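Local coordinates for protein flavodoxin (Lactobacillus reuteri, PDB 5VEG) that binds flavin mononucleotide and probably serves as a low-potential electron donor to redox enzymes, in association with a 1,2-propanediol utilization bacterial microcompartment, at residues A[33-37]-A[70-75]; A[65-69]-A[96-100]; A[90-94]-A[131-135]; A[108-114]-A[139-145]. The contacts are given in a common frame with arbitrary orientation. Residues are numbered along the deposited sequence.

Interaction 1: A[33-37]-A[70-75]; sequences AHVVY and TDVADF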
loop_
_atom_site.group_PDB
_atom_site.type_symbol
_atom_site.label_atom_id
_atom_site.label_comp_id
_atom_site.label_asym_id
_atom_site.label_seq_id
_atom_site.Cartn_x
_atom_site.Cartn_y
_atom_site.Cartn_z
ATOM N N ALA A 33 -9.970 -7.007 2.327
ATOM C CA ALA A 33 -8.868 -6.104 2.046
ATOM C C ALA A 33 -8.763 -5.912 0.544
ATOM O O ALA A 33 -9.063 -6.815 -0.239
ATOM C CB ALA A 33 -7.533 -6.625 2.592
ATOM N N HIS A 34 -8.347 -4.718 0.151
ATOM C CA HIS A 34 -8.012 -4.424 -1.233
ATOM C C HIS A 34 -6.580 -3.904 -1.269
ATOM O O HIS A 34 -6.262 -2.919 -0.597
ATOM C CB HIS A 34 -8.997 -3.414 -1.827
ATOM C CG HIS A 34 -9.055 -3.440 -3.322
ATOM N ND1 HIS A 34 -10.227 -3.272 -4.031
ATOM C CD2 HIS A 34 -8.077 -3.601 -4.244
ATOM C CE1 HIS A 34 -9.968 -3.328 -5.326
ATOM N NE2 HIS A 34 -8.670 -3.530 -5.482
ATOM N N VAL A 35 -5.715 -4.587 -2.023
ATOM C CA VAL A 35 -4.324 -4.175 -2.224
ATOM C C VAL A 35 -4.182 -3.684 -3.654
ATOM O O VAL A 35 -4.400 -4.447 -4.603
ATOM C CB VAL A 35 -3.333 -5.319 -1.943
ATOM C CG1 VAL A 35 -1.914 -4.881 -2.253
ATOM C CG2 VAL A 35 -3.442 -5.780 -0.497
ATOM N N VAL A 36 -3.825 -2.420 -3.824
ATOM C CA VAL A 36 -3.506 -1.920 -5.153
ATOM C C VAL A 36 -2.001 -1.709 -5.243
ATOM O O VAL A 36 -1.335 -1.366 -4.259
ATOM C CB VAL A 36 -4.268 -0.630 -5.521
ATOM C CG1 VAL A 36 -5.793 -0.889 -5.519
ATOM C CG2 VAL A 36 -3.906 0.499 -4.584
ATOM N N TYR A 37 -1.461 -1.916 -6.440
ATOM C CA TYR A 37 -0.036 -1.705 -6.657
ATOM C C TYR A 37 0.174 -0.865 -7.902
ATOM O O TYR A 37 -0.656 -0.852 -8.821
ATOM C CB TYR A 37 0.746 -3.036 -6.783
ATOM C CG TYR A 37 0.301 -3.911 -7.944
ATOM C CD1 TYR A 37 0.866 -3.772 -9.212
ATOM C CD2 TYR A 37 -0.689 -4.875 -7.765
ATOM C CE1 TYR A 37 0.444 -4.563 -10.270
ATOM C CE2 TYR A 37 -1.108 -5.669 -8.810
ATOM C CZ TYR A 37 -0.547 -5.508 -10.054
ATOM O OH TYR A 37 -0.972 -6.308 -11.082
ATOM N N THR A 70 -8.021 0.712 -11.233
ATOM C CA THR A 70 -8.794 0.651 -9.999
ATOM C C THR A 70 -9.382 2.019 -9.707
ATOM O O THR A 70 -8.669 3.027 -9.760
ATOM C CB THR A 70 -7.929 0.184 -8.819
ATOM O OG1 THR A 70 -7.218 -1.004 -9.187
ATOM C CG2 THR A 70 -8.788 -0.103 -7.598
ATOM N N ASP A 71 -10.681 2.053 -9.419
ATOM C CA ASP A 71 -11.340 3.263 -8.956
ATOM C C ASP A 71 -11.419 3.253 -7.435
ATOM O O ASP A 71 -11.714 2.222 -6.824
ATOM C CB ASP A 71 -12.737 3.393 -9.570
ATOM C CG ASP A 71 -12.695 3.444 -11.097
ATOM O OD1 ASP A 71 -11.973 4.319 -11.639
ATOM O OD2 ASP A 71 -13.366 2.606 -11.750
ATOM N N VAL A 72 -11.129 4.405 -6.823
ATOM C CA VAL A 72 -11.198 4.511 -5.370
ATOM C C VAL A 72 -12.569 4.094 -4.850
ATOM O O VAL A 72 -12.671 3.466 -3.792
ATOM C CB VAL A 72 -10.833 5.940 -4.919
ATOM C CG1 VAL A 72 -11.192 6.157 -3.442
ATOM C CG2 VAL A 72 -9.333 6.216 -5.167
ATOM N N ALA A 73 -13.639 4.406 -5.588
ATOM C CA ALA A 73 -14.979 4.032 -5.133
ATOM C C ALA A 73 -15.106 2.526 -4.932
ATOM O O ALA A 73 -15.809 2.076 -4.021
ATOM C CB ALA A 73 -16.036 4.526 -6.125
ATOM N N ASP A 74 -14.436 1.722 -5.769
ATOM C CA ASP A 74 -14.463 0.273 -5.561
ATOM C C ASP A 74 -13.487 -0.156 -4.478
ATOM O O ASP A 74 -13.818 -0.996 -3.630
ATOM C CB ASP A 74 -14.165 -0.449 -6.878
ATOM C CG ASP A 74 -15.200 -0.134 -7.952
ATOM O OD1 ASP A 74 -16.407 -0.177 -7.634
ATOM O OD2 ASP A 74 -14.822 0.178 -9.095
ATOM N N PHE A 75 -12.282 0.422 -4.511
ATOM C CA PHE A 75 -11.229 0.156 -3.533
ATOM C C PHE A 75 -11.730 0.303 -2.103
ATOM O O PHE A 75 -11.510 -0.572 -1.256
ATOM C CB PHE A 75 -10.075 1.130 -3.811
ATOM C CG PHE A 75 -8.894 1.011 -2.883
ATOM C CD1 PHE A 75 -8.047 -0.086 -2.952
ATOM C CD2 PHE A 75 -8.575 2.051 -2.010
ATOM C CE1 PHE A 75 -6.938 -0.183 -2.126
ATOM C CE2 PHE A 75 -7.455 1.964 -1.173
ATOM C CZ PHE A 75 -6.642 0.845 -1.238
HETATM O O HOH W 1 -12.563 -3.451 -3.220
#
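The short helix 72-75, together with Thr-70 just ahead of its N-cap, follows strand 60-66 and packs on the parallel sheet of the flavodoxin fold, against the face of strand 31-38 that carries His-34 and Val-36; Ala-33 and Val-35 point away, and Val-35 packs against helix 43-56. Thr-70 makes the first contact. Its methyl CG2 lies 3.7 Å from Val-36 CG1 and 4.0 Å from His-34 NE2, while its hydroxyl bonds to Glu-66 O and Ser-65 OG. Asp-71 occupies the N-cap position without a side-chain capping bond, and its carbonyl O accepts from Phe-75 N at 3.0 Å as the chain turns. Asp-74 contributes through its backbone: water 1 donates to Asp-74 O at 2.8 Å and lies 2.5 Å from His-34 ND1, whereas the carboxylate forms a salt bridge with Lys-77. Phe-75 fills the centre of the contact. Its CD1 touches Val-36 CG1 at 3.5 Å and sits over one face of the imidazole, 3.5 Å from His-34 CG; the two rings meet obliquely, their planes at 58°. Phe-75 CE1 also approaches His-34 O at 3.2 Å. No direct hydrogen bond joins the segments. With NE2 bonded to Ser-65 and ND1 to the water, the buried His-34 keeps polar partners for both ring nitrogens while one face of its imidazole packs against Phe-75 CD1.

Interaction 2: A[65-69]-A[96-100]; sequences SEISQ and EGLDF. With CD (cadmium ion), chain E; NA (sodium ion), chain F.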
loop_
_atom_site.group_PDB
_atom_site.type_symbol
_atom_site.label_atom_id
_atom_site.label_comp_id
_atom_site.label_asym_id
_atom_site.label_seq_id
_atom_site.Cartn_x
_atom_site.Cartn_y
_atom_site.Cartn_z
ATOM N N SER A 65 -5.376 -5.433 -7.216
ATOM C CA SER A 65 -5.490 -4.865 -8.555
ATOM C C SER A 65 -4.373 -3.858 -8.791
ATOM O O SER A 65 -3.726 -3.388 -7.854
ATOM C CB SER A 65 -6.862 -4.204 -8.764
ATOM O OG SER A 65 -7.120 -3.254 -7.749
ATOM N N GLU A 66 -4.140 -3.543 -10.060
ATOM C CA GLU A 66 -3.189 -2.500 -10.428
ATOM C C GLU A 66 -3.853 -1.130 -10.326
ATOM O O GLU A 66 -5.054 -0.979 -10.577
ATOM C CB GLU A 66 -2.663 -2.723 -11.850
ATOM C CG GLU A 66 -1.450 -1.854 -12.239
ATOM C CD GLU A 66 -1.865 -0.599 -12.974
ATOM O OE1 GLU A 66 -1.247 0.455 -12.746
ATOM O OE2 GLU A 66 -2.831 -0.657 -13.773
ATOM N N ILE A 67 -3.052 -0.123 -9.971
ATOM C CA ILE A 67 -3.626 1.157 -9.565
ATOM C C ILE A 67 -4.355 1.835 -10.724
ATOM O O ILE A 67 -5.408 2.448 -10.528
ATOM C CB ILE A 67 -2.539 2.060 -8.954
ATOM C CG1 ILE A 67 -3.165 3.245 -8.219
ATOM C CG2 ILE A 67 -1.525 2.528 -10.007
ATOM C CD1 ILE A 67 -2.240 3.824 -7.144
ATOM N N SER A 68 -3.829 1.728 -11.942
ATOM C CA SER A 68 -4.443 2.445 -13.053
ATOM C C SER A 68 -5.754 1.813 -13.503
ATOM O O SER A 68 -6.527 2.479 -14.195
ATOM C CB SER A 68 -3.490 2.529 -14.242
ATOM O OG SER A 68 -3.581 1.363 -15.040
ATOM N N GLN A 69 -6.020 0.559 -13.131
ATOM C CA GLN A 69 -7.286 -0.105 -13.434
ATOM C C GLN A 69 -8.261 -0.098 -12.260
ATOM O O GLN A 69 -9.229 -0.862 -12.272
ATOM C CB GLN A 69 -7.039 -1.559 -13.854
ATOM C CG GLN A 69 -6.026 -1.749 -14.958
ATOM C CD GLN A 69 -6.653 -1.704 -16.331
ATOM O OE1 GLN A 69 -7.493 -0.846 -16.616
ATOM N NE2 GLN A 69 -6.238 -2.622 -17.202
ATOM N N GLU A 96 0.506 7.016 -13.530
ATOM C CA GLU A 96 -0.721 6.238 -13.621
ATOM C C GLU A 96 -1.494 6.169 -12.303
ATOM O O GLU A 96 -2.625 5.664 -12.300
ATOM C CB GLU A 96 -0.396 4.823 -14.106
ATOM C CG GLU A 96 0.364 3.944 -13.098
ATOM C CD GLU A 96 1.892 4.024 -13.242
ATOM O OE1 GLU A 96 2.411 5.053 -13.706
ATOM O OE2 GLU A 96 2.575 3.049 -12.881
ATOM N N GLY A 97 -0.920 6.655 -11.196
ATOM C CA GLY A 97 -1.574 6.619 -9.897
ATOM C C GLY A 97 -1.986 7.979 -9.361
ATOM O O GLY A 97 -2.515 8.077 -8.247
ATOM N N LEU A 98 -1.782 9.040 -10.145
ATOM C CA LEU A 98 -2.048 10.384 -9.636
ATOM C C LEU A 98 -3.533 10.602 -9.396
ATOM O O LEU A 98 -3.928 11.223 -8.405
ATOM C CB LEU A 98 -1.508 11.437 -10.605
ATOM C CG LEU A 98 0.021 11.535 -10.619
ATOM C CD1 LEU A 98 0.463 12.325 -11.854
ATOM C CD2 LEU A 98 0.520 12.188 -9.344
ATOM N N ASP A 99 -4.370 10.093 -10.290
ATOM C CA ASP A 99 -5.807 10.262 -10.114
ATOM C C ASP A 99 -6.308 9.514 -8.884
ATOM O O ASP A 99 -7.014 10.082 -8.037
ATOM C CB ASP A 99 -6.527 9.786 -11.359
ATOM C CG ASP A 99 -8.008 9.880 -11.198
ATOM O OD1 ASP A 99 -8.472 10.991 -10.885
ATOM O OD2 ASP A 99 -8.670 8.841 -11.324
ATOM N N PHE A 100 -5.943 8.232 -8.774
ATOM C CA PHE A 100 -6.234 7.435 -7.587
ATOM C C PHE A 100 -5.779 8.139 -6.318
ATOM O O PHE A 100 -6.528 8.223 -5.339
ATOM C CB PHE A 100 -5.552 6.070 -7.726
ATOM C CG PHE A 100 -5.938 5.059 -6.668
ATOM C CD1 PHE A 100 -5.372 5.104 -5.395
ATOM C CD2 PHE A 100 -6.803 4.023 -6.971
ATOM C CE1 PHE A 100 -5.698 4.155 -4.441
ATOM C CE2 PHE A 100 -7.121 3.067 -6.026
ATOM C CZ PHE A 100 -6.571 3.134 -4.764
HETATM CD CD CD E . -10.840 10.068 -10.737
HETATM NA NA NA F . -8.925 13.213 -11.447
HETATM O O HOH W 2 1.407 0.432 -12.330
HETATM O O HOH W 3 -11.937 7.771 -10.927
HETATM O O HOH W 4 -9.086 13.225 -9.212
#
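At the end of edge strand 60-66 the chain bends into a single 3-10 turn and meets the start of helix 98-105. Ser-65, still in the strand, directs its hydroxyl to His-34 and Thr-70. Glu-66 folds its carboxylate back over the turn, where OE1 accepts from Ser-68 N at 3.0 Å and OE2 takes a very short 2.5 Å bond from Ser-68 OG; Glu-66 O, 3.1 Å from Gln-69 N, accepts the backbone bond that closes the turn. Water 2 lies 2.7 Å from Glu-66 OE1 and 2.9 Å from Glu-96 OE2, between two acidic groups, the latter also bonded to Tyr-86. Ile-67 makes the main apolar contact: CG1 sits over the Phe-100 ring in a CH-pi contact, 4.1 Å from its centroid, and CD1 reaches Gly-97 CA at 4.0 Å, where a side chain on Gly-97 would be crowded. Ser-68 CB rests 3.9 Å from Glu-96 CB. Asp-99 makes no contact with 65-69; it chelates cadmium through OD1 (2.5 Å) and OD2 (2.6 Å) together with Asp-103, while OD1 also binds sodium at 2.3 Å. Phe-100 packs edge-to-face with Phe-75 and touches Val-36 of strand 31-38, and both Ile-67 and Phe-100 abut Phe-135 of helix 130-141.

Interaction 3: A[90-94]-A[131-135]; sequences EGAMP and TVDHF. With FMN (flavin mononucleotide), chain D.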
loop_
_atom_site.group_PDB
_atom_site.type_symbol
_atom_site.label_atom_id
_atom_site.label_comp_id
_atom_site.label_asym_id
_atom_site.label_seq_id
_atom_site.Cartn_x
_atom_site.Cartn_y
_atom_site.Cartn_z
ATOM N N GLU A 90 13.480 10.944 -9.017
ATOM C CA GLU A 90 13.827 11.769 -7.864
ATOM C C GLU A 90 12.572 12.239 -7.116
ATOM O O GLU A 90 12.283 13.430 -7.009
ATOM C CB GLU A 90 14.705 12.951 -8.296
ATOM C CG GLU A 90 15.978 12.544 -9.055
ATOM C CD GLU A 90 15.730 12.205 -10.530
ATOM O OE1 GLU A 90 15.410 13.126 -11.319
ATOM O OE2 GLU A 90 15.848 11.013 -10.900
ATOM N N GLY A 91 11.833 11.272 -6.582
ATOM C CA GLY A 91 10.708 11.561 -5.710
ATOM C C GLY A 91 9.349 11.609 -6.381
ATOM O O GLY A 91 8.357 11.899 -5.707
ATOM N N ALA A 92 9.268 11.318 -7.675
ATOM C CA ALA A 92 8.016 11.462 -8.404
ATOM C C ALA A 92 7.053 10.329 -8.063
ATOM O O ALA A 92 7.457 9.177 -7.884
ATOM C CB ALA A 92 8.281 11.489 -9.912
ATOM N N MET A 93 5.772 10.674 -7.970
ATOM C CA MET A 93 4.713 9.677 -7.859
ATOM C C MET A 93 4.536 8.934 -9.184
ATOM O O MET A 93 4.792 9.490 -10.253
ATOM C CB MET A 93 3.394 10.353 -7.507
ATOM C CG MET A 93 3.463 11.228 -6.305
ATOM S SD MET A 93 2.789 10.297 -4.946
ATOM C CE MET A 93 1.206 9.824 -5.611
ATOM N N PRO A 94 4.038 7.699 -9.147
ATOM C CA PRO A 94 3.640 7.032 -10.397
ATOM C C PRO A 94 2.557 7.828 -11.113
ATOM O O PRO A 94 1.525 8.172 -10.530
ATOM C CB PRO A 94 3.120 5.668 -9.919
ATOM C CG PRO A 94 3.682 5.493 -8.530
ATOM C CD PRO A 94 3.752 6.869 -7.963
ATOM N N THR A 131 6.982 7.979 -2.447
ATOM C CA THR A 131 5.586 7.712 -2.778
ATOM C C THR A 131 4.859 7.062 -1.606
ATOM O O THR A 131 3.663 7.315 -1.393
ATOM C CB THR A 131 5.520 6.846 -4.035
ATOM O OG1 THR A 131 6.037 7.598 -5.142
ATOM C CG2 THR A 131 4.084 6.397 -4.348
ATOM N N VAL A 132 5.568 6.235 -0.835
ATOM C CA VAL A 132 4.991 5.644 0.364
ATOM C C VAL A 132 4.564 6.731 1.337
ATOM O O VAL A 132 3.461 6.685 1.898
ATOM C CB VAL A 132 5.996 4.662 0.999
ATOM C CG1 VAL A 132 5.467 4.120 2.314
ATOM C CG2 VAL A 132 6.296 3.529 0.016
ATOM N N ASP A 133 5.416 7.748 1.522
ATOM C CA ASP A 133 5.078 8.858 2.407
ATOM C C ASP A 133 3.878 9.636 1.890
ATOM O O ASP A 133 3.022 10.061 2.678
ATOM C CB ASP A 133 6.267 9.804 2.561
ATOM C CG ASP A 133 7.473 9.132 3.173
ATOM O OD1 ASP A 133 7.277 8.349 4.125
ATOM O OD2 ASP A 133 8.610 9.386 2.702
ATOM N N HIS A 134 3.795 9.840 0.570
ATOM C CA HIS A 134 2.647 10.560 0.016
ATOM C C HIS A 134 1.345 9.797 0.239
ATOM O O HIS A 134 0.329 10.388 0.620
ATOM C CB HIS A 134 2.855 10.831 -1.474
ATOM C CG HIS A 134 3.820 11.940 -1.735
ATOM N ND1 HIS A 134 4.871 11.821 -2.618
ATOM C CD2 HIS A 134 3.911 13.180 -1.199
ATOM C CE1 HIS A 134 5.554 12.951 -2.633
ATOM N NE2 HIS A 134 4.986 13.793 -1.788
ATOM N N PHE A 135 1.343 8.485 -0.015
ATOM C CA PHE A 135 0.094 7.744 0.151
ATOM C C PHE A 135 -0.295 7.623 1.614
ATOM O O PHE A 135 -1.491 7.644 1.940
ATOM C CB PHE A 135 0.179 6.367 -0.502
ATOM C CG PHE A 135 -0.225 6.378 -1.950
ATOM C CD1 PHE A 135 -1.575 6.365 -2.309
ATOM C CD2 PHE A 135 0.733 6.447 -2.950
ATOM C CE1 PHE A 135 -1.955 6.391 -3.633
ATOM C CE2 PHE A 135 0.363 6.476 -4.288
ATOM C CZ PHE A 135 -0.983 6.448 -4.632
HETATM N N1 FMN D . 13.446 4.942 -6.066
HETATM C C2 FMN D . 13.228 5.766 -4.981
HETATM O O2 FMN D . 13.010 5.271 -3.879
HETATM N N3 FMN D . 13.269 7.137 -5.126
HETATM C C4 FMN D . 13.529 7.702 -6.358
HETATM O O4 FMN D . 13.552 8.924 -6.457
HETATM C C4A FMN D . 13.757 6.881 -7.463
HETATM N N5 FMN D . 14.018 7.421 -8.711
HETATM C C5A FMN D . 14.233 6.564 -9.785
HETATM C C6 FMN D . 14.505 7.076 -11.058
HETATM C C7 FMN D . 14.722 6.210 -12.136
HETATM C C7M FMN D . 15.018 6.752 -13.508
HETATM C C8 FMN D . 14.682 4.834 -11.943
HETATM C C8M FMN D . 14.921 3.906 -13.103
HETATM C C9 FMN D . 14.417 4.315 -10.679
HETATM C C9A FMN D . 14.183 5.183 -9.613
HETATM N N10 FMN D . 13.911 4.652 -8.372
HETATM C C10 FMN D . 13.713 5.496 -7.302
HETATM C "C1'" FMN D . 13.925 3.164 -8.190
HETATM C "C2'" FMN D . 12.606 2.412 -8.305
HETATM O "O2'" FMN D . 11.692 2.968 -7.394
HETATM C "C3'" FMN D . 12.939 1.000 -7.859
HETATM O "O3'" FMN D . 13.774 0.346 -8.797
HETATM C "C4'" FMN D . 11.705 0.151 -7.631
HETATM O "O4'" FMN D . 12.117 -1.094 -7.128
HETATM C "C5'" FMN D . 10.973 -0.092 -8.940
HETATM O "O5'" FMN D . 9.753 -0.718 -8.605
HETATM P P FMN D . 8.902 -1.514 -9.718
HETATM O O1P FMN D . 9.720 -2.704 -10.169
HETATM O O2P FMN D . 7.634 -1.991 -9.033
HETATM O O3P FMN D . 8.636 -0.632 -10.901
HETATM O O HOH W 5 6.320 10.462 -4.548
#
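Met-93 reaches from the flavin-binding loop to helix 130-141 through a bent side chain. Its CA-to-CB bond points sideways, but chi1 of -53° (m), an off-well chi2 near -100° and chi3 of -54° (m) swing the thioether round to the helix. There SD comes within 3.5 Å of His-134 ND1 and CE lies 3.7 Å from Phe-135 CE2; the sulfur, 5.4 Å from the Phe-135 centroid, makes an oblique Met-aromatic contact. The m rotamer of Thr-131 sets CG2 against Pro-94 CD at 3.7 Å and leaves OG1 bonded to Tyr-86 O. With chi1 also m, His-134 presents ND1 to water 5 at 2.8 Å, and this water donates to Gly-91 O (2.7 Å) and Thr-131 OG1 (2.9 Å), bridging two segments that share no direct hydrogen bond. Gly-91 has a positive phi of 95°, suited to glycine, and belongs with Ala-92 to a G1 bulge facing Tyr-88; its N donates to FMN O4 at 2.9 Å, so the same short loop bonds the flavin carbonyl and packs on the helix. Pro-94 and Thr-131 rest on Ala-85 of strand 80-85, while Phe-135 packs edge-to-face on Tyr-101 of helix 98-105 and reaches Val-83 and Val-116 of the sheet.

Interaction 4: A[108-114]-A[139-145]; sequences DLTGKVY and FKKAGAT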
loop_
_atom_site.group_PDB
_atom_site.type_symbol
_atom_site.label_atom_id
_atom_site.label_comp_id
_atom_site.label_asym_id
_atom_site.label_seq_id
_atom_site.Cartn_x
_atom_site.Cartn_y
_atom_site.Cartn_z
ATOM N N ASP A 108 -14.053 10.167 2.213
ATOM C CA ASP A 108 -14.162 9.956 3.659
ATOM C C ASP A 108 -13.884 8.488 3.949
ATOM O O ASP A 108 -14.741 7.629 3.733
ATOM C CB ASP A 108 -15.541 10.366 4.165
ATOM C CG ASP A 108 -15.650 10.314 5.674
ATOM O OD1 ASP A 108 -14.638 10.005 6.334
ATOM O OD2 ASP A 108 -16.743 10.594 6.216
ATOM N N LEU A 109 -12.679 8.189 4.449
ATOM C CA LEU A 109 -12.277 6.828 4.788
ATOM C C LEU A 109 -12.284 6.578 6.296
ATOM O O LEU A 109 -11.531 5.742 6.798
ATOM C CB LEU A 109 -10.898 6.520 4.198
ATOM C CG LEU A 109 -10.885 6.654 2.673
ATOM C CD1 LEU A 109 -9.525 6.291 2.072
ATOM C CD2 LEU A 109 -12.004 5.809 2.073
ATOM N N THR A 110 -13.128 7.293 7.030
ATOM C CA THR A 110 -13.300 7.027 8.456
ATOM C C THR A 110 -13.735 5.579 8.679
ATOM O O THR A 110 -14.609 5.068 7.974
ATOM C CB THR A 110 -14.337 7.993 9.030
ATOM O OG1 THR A 110 -13.908 9.339 8.793
ATOM C CG2 THR A 110 -14.543 7.765 10.523
ATOM N N GLY A 111 -13.105 4.912 9.646
ATOM C CA GLY A 111 -13.367 3.512 9.904
ATOM C C GLY A 111 -12.565 2.540 9.060
ATOM O O GLY A 111 -12.613 1.331 9.321
ATOM N N LYS A 112 -11.845 3.010 8.048
ATOM C CA LYS A 112 -11.011 2.119 7.252
ATOM C C LYS A 112 -9.619 2.036 7.870
ATOM O O LYS A 112 -9.121 3.014 8.424
ATOM C CB LYS A 112 -10.927 2.595 5.800
ATOM C CG LYS A 112 -12.304 2.800 5.131
ATOM C CD LYS A 112 -13.124 1.505 5.118
ATOM C CE LYS A 112 -14.479 1.711 4.425
ATOM N NZ LYS A 112 -15.021 0.460 3.827
ATOM N N VAL A 113 -9.013 0.848 7.784
ATOM C CA VAL A 113 -7.660 0.586 8.257
ATOM C C VAL A 113 -6.737 0.529 7.044
ATOM O O VAL A 113 -7.065 -0.106 6.038
ATOM C CB VAL A 113 -7.606 -0.727 9.057
ATOM C CG1 VAL A 113 -6.139 -1.176 9.320
ATOM C CG2 VAL A 113 -8.397 -0.582 10.354
ATOM N N TYR A 114 -5.603 1.215 7.112
ATOM C CA TYR A 114 -4.764 1.326 5.934
ATOM C C TYR A 114 -3.315 1.027 6.269
ATOM O O TYR A 114 -2.889 1.073 7.427
ATOM C CB TYR A 114 -4.865 2.715 5.267
ATOM C CG TYR A 114 -4.044 3.781 5.947
ATOM C CD1 TYR A 114 -2.709 3.999 5.591
ATOM C CD2 TYR A 114 -4.595 4.572 6.951
ATOM C CE1 TYR A 114 -1.961 4.961 6.212
ATOM C CE2 TYR A 114 -3.846 5.552 7.574
ATOM C CZ TYR A 114 -2.526 5.731 7.202
ATOM O OH TYR A 114 -1.759 6.695 7.815
ATOM N N PHE A 139 -3.903 8.883 3.005
ATOM C CA PHE A 139 -4.822 8.124 3.848
ATOM C C PHE A 139 -5.147 8.894 5.120
ATOM O O PHE A 139 -6.282 8.852 5.612
ATOM C CB PHE A 139 -4.218 6.757 4.185
ATOM C CG PHE A 139 -4.464 5.689 3.130
ATOM C CD1 PHE A 139 -5.759 5.297 2.805
ATOM C CD2 PHE A 139 -3.394 5.068 2.484
ATOM C CE1 PHE A 139 -5.983 4.304 1.862
ATOM C CE2 PHE A 139 -3.602 4.090 1.545
ATOM C CZ PHE A 139 -4.901 3.703 1.227
ATOM N N LYS A 140 -4.159 9.612 5.662
ATOM C CA LYS A 140 -4.385 10.411 6.861
ATOM C C LYS A 140 -5.412 11.509 6.610
ATOM O O LYS A 140 -6.345 11.681 7.402
ATOM C CB LYS A 140 -3.072 11.020 7.358
ATOM C CG LYS A 140 -2.092 10.036 7.973
ATOM C CD LYS A 140 -1.079 10.762 8.873
ATOM C CE LYS A 140 0.134 9.889 9.206
ATOM N NZ LYS A 140 1.249 10.049 8.212
ATOM N N LYS A 141 -5.256 12.273 5.517
ATOM C CA LYS A 141 -6.247 13.303 5.196
ATOM C C LYS A 141 -7.624 12.697 4.963
ATOM O O LYS A 141 -8.643 13.330 5.259
ATOM C CB LYS A 141 -5.852 14.106 3.949
ATOM C CG LYS A 141 -4.380 14.317 3.734
ATOM C CD LYS A 141 -3.861 15.561 4.437
ATOM C CE LYS A 141 -2.337 15.533 4.530
ATOM N NZ LYS A 141 -1.881 15.013 5.864
ATOM N N ALA A 142 -7.676 11.491 4.406
ATOM C CA ALA A 142 -8.953 10.840 4.167
ATOM C C ALA A 142 -9.616 10.374 5.452
ATOM O O ALA A 142 -10.785 9.976 5.415
ATOM C CB ALA A 142 -8.760 9.656 3.225
ATOM N N GLY A 143 -8.901 10.395 6.576
ATOM C CA GLY A 143 -9.468 9.973 7.837
ATOM C C GLY A 143 -9.314 8.510 8.164
ATOM O O GLY A 143 -9.853 8.069 9.186
ATOM N N ALA A 144 -8.584 7.743 7.351
ATOM C CA ALA A 144 -8.371 6.335 7.660
ATOM C C ALA A 144 -7.410 6.190 8.833
ATOM O O ALA A 144 -6.663 7.106 9.181
ATOM C CB ALA A 144 -7.823 5.573 6.448
ATOM N N THR A 145 -7.446 5.009 9.444
ATOM C CA THR A 145 -6.650 4.687 10.622
ATOM C C THR A 145 -5.473 3.823 10.194
ATOM O O THR A 145 -5.668 2.770 9.584
ATOM C CB THR A 145 -7.503 3.941 11.649
ATOM O OG1 THR A 145 -8.561 4.801 12.092
ATOM C CG2 THR A 145 -6.667 3.492 12.832
HETATM O O HOH W 6 -10.552 6.026 10.699
#
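Three backbone hydrogen bonds join the segments. Thr-145 N donates to Lys-112 O (2.8 Å) and Tyr-114 N to Thr-145 O (2.9 Å), flanking the parallel bridge between Val-113 and Thr-145, while Leu-109 N donates to Ala-142 O (2.8 Å). Water 6 adds a link, accepting from Gly-111 N at 3.0 Å and donating to Gly-143 O at 2.6 Å. This is the return end of a beta-alpha-beta unit of the flavodoxin fold, in which helix 130-141 gives way to edge strand 145-154 beside strand 113-120. A Schellman motif at Gly-143 ends the helix; in the other segment, an Asx turn from Asp-108 overlaps the type II turn Leu-109 to Lys-112. Tyr-114 and Phe-139 pack with nearly parallel but slid rings, each CB over the other's face: Phe-139 CB lies 3.2 Å from the Tyr-114 centroid. Tyr-114 OH bonds to Asp-136. Farther along, Ala-144 CB meets Tyr-114 CD2 at 3.4 Å, and Leu-109 CD1 touches Ala-142 CB at 3.6 Å.

In the fold
All four contacts belong to one flavodoxin fold built on a five-stranded parallel sheet. Interactions 1 and 2, with centres about 9 Å apart, lie on neighbouring strands 31-38 and 60-66 of that sheet: Tyr-37 O and Ile-67 N lie 2.8 Å apart, a probable hydrogen bond from the turn that follows strand 60-66 to strand 31-38. Aromatic residues carry the packing onward, Ile-67 CD1 of interaction 2 meeting Phe-135 CZ of interaction 3 at 3.8 Å, and Phe-75 CE2 of interaction 1 meeting Phe-139 CZ of interaction 4 at 3.9 Å. Interactions 3 and 4 use successive parts of helix 130-141, their centres about 19 Å apart. Interaction 3 touches FMN directly; the Glu-96 side chain of interaction 2 stays about 7 Å from it.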